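Local coordinates for flavocytochrome C3 fumarate reductase (Shewanella frigidimarina, PDB 1QO8), which catalyses the essentially one-way reduction of fumarate to succinate in vitro, using FAD and four covalently bound c-type hemes, and may serve electron transport to iron(III), at residues D266-V278 / A287-I299. Residues are numbered along the deposited sequence; the frame is centred on the assembly and turned at random.
Sequences DTRLNSRVVKLVV and AVVHGKHTGYYMI. With FAD (flavin-adenine dinucleotide), chain G.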
# COMPACT_ATOMS: atom_id res chain seq x y z
N ASP A 266 13.34 -6.73 -32.25
CA ASP A 266 14.30 -7.50 -31.47
C ASP A 266 14.22 -7.09 -30.00
O ASP A 266 14.26 -5.87 -29.74
CB ASP A 266 15.70 -7.34 -32.07
CG ASP A 266 15.75 -8.03 -33.45
OD1 ASP A 266 14.74 -8.70 -33.85
OD2 ASP A 266 16.80 -7.90 -34.11
N THR A 267 14.23 -7.98 -29.03
CA THR A 267 14.35 -7.50 -27.66
C THR A 267 15.72 -6.94 -27.33
O THR A 267 16.75 -7.59 -27.58
CB THR A 267 13.91 -8.63 -26.72
OG1 THR A 267 14.27 -8.37 -25.32
CG2 THR A 267 14.65 -9.80 -27.27
N ARG A 268 15.81 -5.79 -26.65
CA ARG A 268 17.11 -5.39 -26.10
C ARG A 268 17.24 -6.00 -24.72
O ARG A 268 16.59 -5.50 -23.81
CB ARG A 268 17.17 -3.88 -26.03
CG ARG A 268 18.33 -2.98 -26.23
CD ARG A 268 17.94 -1.47 -26.42
NE ARG A 268 17.61 -1.16 -27.81
CZ ARG A 268 17.76 0.12 -28.29
NH1 ARG A 268 18.17 1.08 -27.45
NH2 ARG A 268 17.52 0.44 -29.55
N LEU A 269 18.17 -6.88 -24.48
CA LEU A 269 18.41 -7.62 -23.28
C LEU A 269 19.37 -6.84 -22.40
O LEU A 269 20.01 -5.86 -22.80
CB LEU A 269 18.93 -9.00 -23.72
CG LEU A 269 17.89 -9.89 -24.48
CD1 LEU A 269 18.54 -11.10 -25.11
CD2 LEU A 269 16.77 -10.23 -23.54
N ASN A 270 19.49 -7.29 -21.16
CA ASN A 270 20.33 -6.71 -20.10
C ASN A 270 20.20 -5.17 -20.14
O ASN A 270 21.18 -4.46 -19.91
CB ASN A 270 21.75 -7.19 -20.25
CG ASN A 270 21.87 -8.66 -20.57
OD1 ASN A 270 21.56 -9.55 -19.73
ND2 ASN A 270 22.40 -9.00 -21.78
N SER A 271 18.97 -4.68 -20.25
CA SER A 271 18.60 -3.28 -20.29
C SER A 271 17.46 -3.03 -19.28
O SER A 271 16.29 -3.30 -19.56
CB SER A 271 18.04 -3.01 -21.72
OG SER A 271 19.15 -3.32 -22.56
N ARG A 272 17.84 -2.56 -18.11
CA ARG A 272 16.91 -2.22 -17.07
C ARG A 272 16.45 -0.75 -17.10
O ARG A 272 17.25 0.23 -16.98
CB ARG A 272 17.56 -2.51 -15.70
CG ARG A 272 16.57 -2.20 -14.58
CD ARG A 272 17.27 -2.64 -13.30
NE ARG A 272 16.27 -2.77 -12.27
CZ ARG A 272 16.56 -2.84 -10.97
NH1 ARG A 272 17.82 -2.83 -10.55
NH2 ARG A 272 15.55 -2.93 -10.10
N VAL A 273 15.13 -0.65 -17.21
CA VAL A 273 14.51 0.67 -17.15
C VAL A 273 14.49 1.07 -15.65
O VAL A 273 14.11 0.22 -14.82
CB VAL A 273 13.09 0.69 -17.72
CG1 VAL A 273 12.45 2.04 -17.34
CG2 VAL A 273 13.08 0.49 -19.23
N VAL A 274 14.99 2.27 -15.38
CA VAL A 274 15.13 2.76 -14.01
C VAL A 274 14.39 4.03 -13.65
O VAL A 274 14.21 4.43 -12.50
CB VAL A 274 16.61 2.94 -13.71
CG1 VAL A 274 17.40 1.66 -13.58
CG2 VAL A 274 17.32 3.86 -14.76
N LYS A 275 13.80 4.75 -14.62
CA LYS A 275 13.03 5.93 -14.37
C LYS A 275 12.12 6.26 -15.53
O LYS A 275 12.51 5.99 -16.65
CB LYS A 275 14.04 7.11 -14.17
CG LYS A 275 13.28 8.26 -13.50
CD LYS A 275 14.19 9.44 -13.17
CE LYS A 275 13.55 10.12 -11.96
NZ LYS A 275 12.97 11.44 -12.35
N LEU A 276 10.92 6.70 -15.32
CA LEU A 276 10.10 7.20 -16.42
C LEU A 276 10.34 8.74 -16.44
O LEU A 276 10.40 9.37 -15.37
CB LEU A 276 8.62 6.93 -16.18
CG LEU A 276 8.20 5.44 -15.98
CD1 LEU A 276 6.84 5.33 -15.30
CD2 LEU A 276 8.18 4.69 -17.31
N VAL A 277 10.46 9.30 -17.62
CA VAL A 277 10.87 10.72 -17.72
C VAL A 277 9.57 11.45 -18.04
O VAL A 277 8.87 11.13 -19.00
CB VAL A 277 11.87 10.97 -18.85
CG1 VAL A 277 12.35 12.46 -18.91
CG2 VAL A 277 13.04 10.01 -18.67
N VAL A 278 9.21 12.39 -17.19
CA VAL A 278 7.98 13.17 -17.48
C VAL A 278 8.37 14.59 -17.88
O VAL A 278 9.36 15.11 -17.33
CB VAL A 278 7.13 13.14 -16.20
CG1 VAL A 278 5.98 14.12 -16.21
CG2 VAL A 278 6.63 11.70 -15.99
N ALA A 287 12.35 7.22 -20.98
CA ALA A 287 12.66 6.47 -19.76
C ALA A 287 14.16 6.32 -19.77
O ALA A 287 14.69 6.29 -20.88
CB ALA A 287 12.00 5.07 -19.94
N VAL A 288 14.80 6.30 -18.63
CA VAL A 288 16.20 6.02 -18.53
C VAL A 288 16.39 4.52 -18.34
O VAL A 288 15.78 3.85 -17.46
CB VAL A 288 16.81 6.74 -17.33
CG1 VAL A 288 18.32 6.54 -17.29
CG2 VAL A 288 16.48 8.26 -17.38
N VAL A 289 17.23 4.00 -19.22
CA VAL A 289 17.72 2.66 -19.32
C VAL A 289 19.15 2.57 -18.78
O VAL A 289 20.05 3.36 -19.08
CB VAL A 289 17.79 2.18 -20.78
CG1 VAL A 289 18.25 0.71 -20.84
CG2 VAL A 289 16.47 2.33 -21.47
N HIS A 290 19.36 1.63 -17.86
CA HIS A 290 20.68 1.16 -17.52
C HIS A 290 20.99 -0.14 -18.27
O HIS A 290 20.43 -1.18 -17.95
CB HIS A 290 20.79 1.01 -16.01
CG HIS A 290 22.15 0.52 -15.64
ND1 HIS A 290 22.35 -0.02 -14.42
CD2 HIS A 290 23.34 0.47 -16.27
CE1 HIS A 290 23.62 -0.41 -14.29
NE2 HIS A 290 24.24 -0.09 -15.40
N GLY A 291 21.84 0.01 -19.29
CA GLY A 291 22.27 -1.10 -20.12
C GLY A 291 23.55 -1.60 -19.49
O GLY A 291 24.37 -0.77 -19.03
N LYS A 292 23.70 -2.93 -19.53
CA LYS A 292 24.88 -3.51 -18.87
C LYS A 292 26.19 -2.96 -19.45
O LYS A 292 27.18 -2.95 -18.73
CB LYS A 292 24.80 -5.03 -19.19
CG LYS A 292 26.04 -5.84 -18.81
CD LYS A 292 25.75 -7.34 -19.06
CE LYS A 292 26.91 -8.22 -18.53
NZ LYS A 292 26.59 -9.62 -19.07
N HIS A 293 26.25 -2.82 -20.75
CA HIS A 293 27.57 -2.44 -21.36
C HIS A 293 27.60 -0.94 -21.62
O HIS A 293 28.54 -0.22 -21.41
CB HIS A 293 27.74 -3.22 -22.71
CG HIS A 293 28.02 -4.65 -22.25
ND1 HIS A 293 27.26 -5.76 -22.56
CD2 HIS A 293 29.00 -5.09 -21.45
CE1 HIS A 293 27.80 -6.81 -21.98
NE2 HIS A 293 28.84 -6.43 -21.27
N THR A 294 26.45 -0.44 -22.07
CA THR A 294 26.41 0.95 -22.54
C THR A 294 26.18 1.92 -21.40
O THR A 294 26.52 3.07 -21.53
CB THR A 294 25.31 1.05 -23.59
OG1 THR A 294 24.05 1.02 -23.01
CG2 THR A 294 25.45 -0.07 -24.58
N GLY A 295 25.64 1.46 -20.26
CA GLY A 295 25.46 2.38 -19.13
C GLY A 295 24.09 3.01 -19.25
O GLY A 295 23.16 2.48 -19.92
N TYR A 296 23.96 4.21 -18.70
CA TYR A 296 22.68 4.89 -18.59
C TYR A 296 22.44 5.76 -19.78
O TYR A 296 23.35 6.53 -20.16
CB TYR A 296 22.59 5.74 -17.33
CG TYR A 296 22.59 4.95 -16.03
CD1 TYR A 296 23.75 4.42 -15.50
CD2 TYR A 296 21.40 4.73 -15.36
CE1 TYR A 296 23.70 3.72 -14.32
CE2 TYR A 296 21.35 4.04 -14.17
CZ TYR A 296 22.48 3.52 -13.66
OH TYR A 296 22.47 2.83 -12.49
N TYR A 297 21.25 5.73 -20.31
CA TYR A 297 20.91 6.54 -21.48
C TYR A 297 19.41 6.73 -21.54
O TYR A 297 18.70 5.92 -20.89
CB TYR A 297 21.37 5.94 -22.78
CG TYR A 297 20.72 4.68 -23.26
CD1 TYR A 297 21.13 3.46 -22.70
CD2 TYR A 297 19.75 4.69 -24.23
CE1 TYR A 297 20.53 2.28 -23.13
CE2 TYR A 297 19.17 3.51 -24.66
CZ TYR A 297 19.58 2.30 -24.09
OH TYR A 297 19.03 1.14 -24.52
N MET A 298 18.92 7.65 -22.33
CA MET A 298 17.51 7.96 -22.31
C MET A 298 17.03 7.61 -23.72
O MET A 298 17.71 7.93 -24.67
CB MET A 298 17.09 9.40 -22.00
CG MET A 298 15.67 9.85 -22.32
SD MET A 298 15.30 11.54 -21.69
CE MET A 298 13.71 11.81 -22.45
N ILE A 299 15.86 6.97 -23.74
CA ILE A 299 15.12 6.74 -24.94
C ILE A 299 13.91 7.69 -24.87
O ILE A 299 13.24 7.61 -23.87
CB ILE A 299 14.59 5.29 -25.05
CG1 ILE A 299 15.73 4.27 -25.08
CG2 ILE A 299 13.66 5.08 -26.21
CD1 ILE A 299 15.27 2.82 -24.89
PA FAD G . 6.44 -11.46 -16.61
O1A FAD G . 6.24 -12.67 -17.47
O2A FAD G . 7.05 -11.56 -15.41
O5B FAD G . 7.59 -10.72 -17.40
C5B FAD G . 8.04 -9.35 -17.06
C4B FAD G . 9.36 -9.04 -17.92
O4B FAD G . 9.72 -7.63 -17.51
C3B FAD G . 10.58 -9.88 -17.42
O3B FAD G . 11.21 -10.72 -18.27
C2B FAD G . 11.40 -8.90 -16.50
O2B FAD G . 12.83 -9.14 -16.48
C1B FAD G . 11.19 -7.64 -17.26
N9A FAD G . 11.37 -6.44 -16.44
C8A FAD G . 11.04 -6.23 -15.13
N7A FAD G . 11.45 -5.08 -14.68
C5A FAD G . 12.09 -4.47 -15.76
C6A FAD G . 12.84 -3.22 -15.89
N6A FAD G . 13.00 -2.35 -14.93
N1A FAD G . 13.30 -2.98 -17.15
C2A FAD G . 13.23 -3.89 -18.17
N3A FAD G . 12.58 -5.08 -18.12
C4A FAD G . 12.07 -5.30 -16.88
N1 FAD G . -0.99 -17.76 -14.37
C2 FAD G . -1.91 -18.29 -15.14
O2 FAD G . -2.91 -17.78 -15.53
N3 FAD G . -1.82 -19.62 -15.63
C4 FAD G . -0.68 -20.32 -15.25
O4 FAD G . -0.56 -21.47 -15.59
C4X FAD G . 0.29 -19.73 -14.34
N5 FAD G . 1.35 -20.45 -13.93
C5X FAD G . 2.31 -19.89 -13.15
C6 FAD G . 3.40 -20.69 -12.77
C7 FAD G . 4.39 -20.15 -11.99
C7M FAD G . 5.58 -20.93 -11.54
C8 FAD G . 4.29 -18.76 -11.62
C8M FAD G . 5.40 -18.14 -10.82
C9 FAD G . 3.24 -17.97 -12.01
C9A FAD G . 2.23 -18.49 -12.78
N10 FAD G . 1.09 -17.79 -13.22
C10 FAD G . 0.13 -18.36 -13.97
C1' FAD G . 1.09 -16.29 -13.21
C2' FAD G . 1.39 -15.75 -14.65
O2' FAD G . 2.43 -16.69 -15.09
C3' FAD G . 2.14 -14.42 -14.44
O3' FAD G . 1.33 -13.49 -13.71
C4' FAD G . 2.14 -13.69 -15.82
O4' FAD G . 2.99 -14.53 -16.66
C5' FAD G . 2.91 -12.33 -15.59
O5' FAD G . 3.23 -11.87 -17.05
P FAD G . 3.86 -10.49 -17.35
O1P FAD G . 3.95 -10.44 -18.85
O2P FAD G . 3.06 -9.60 -16.64
O3P FAD G . 5.12 -10.54 -16.63
O HOH W 1 23.82 -10.98 -18.47
O HOH W 2 20.34 -1.15 -23.73
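An antiparallel beta hairpin at the adenine end of the FAD site joins strand 271-278 to strand 287-291, which turns through 292-294 into strand 295-299. Arg272 and His290 form a hydrogen-bonded pair, with His290 N 2.7 Å from Arg272 O. A classic beta bulge follows, in which Val274 and Lys275 both face Val288: Val274 N donates almost straight to Val288 O (2.7 Å, 179°), and Val288 N returns a bond to Lys275 O. Between these pairs the backbone of Val273 both donates to and accepts from the adenine, its N meeting FAD N1A at 3.0 Å and its O taking FAD N6A at 2.8 Å. The extended chain of Arg272 (CG anti to N, chi1 -178°) lays CG near N6A and carries the guanidinium to Asp102 and Asp339. The bulge turns Val274 so that CG2 meets Val288 CG1 and the edge of the Tyr296 ring, whose face lies against His290. Further along, Val277 CG1 and Met298 CE touch tip to tip at 3.8 Å, the slim, unbranched methionine reaching across from the third strand. Near the heme domain Asn270, whose ND2 bonds Asp27 O, is linked through OD1 and a water to Lys292 NZ, also salt-bridged to Glu29. Arg268, salt-bridged to Glu120, bends at chi3 (-86°); its NH1 donates to Tyr297 OH at 3.1 Å, the hydroxyl lying in the guanidinium plane, while a second water joins that hydroxyl to Ser271 OG.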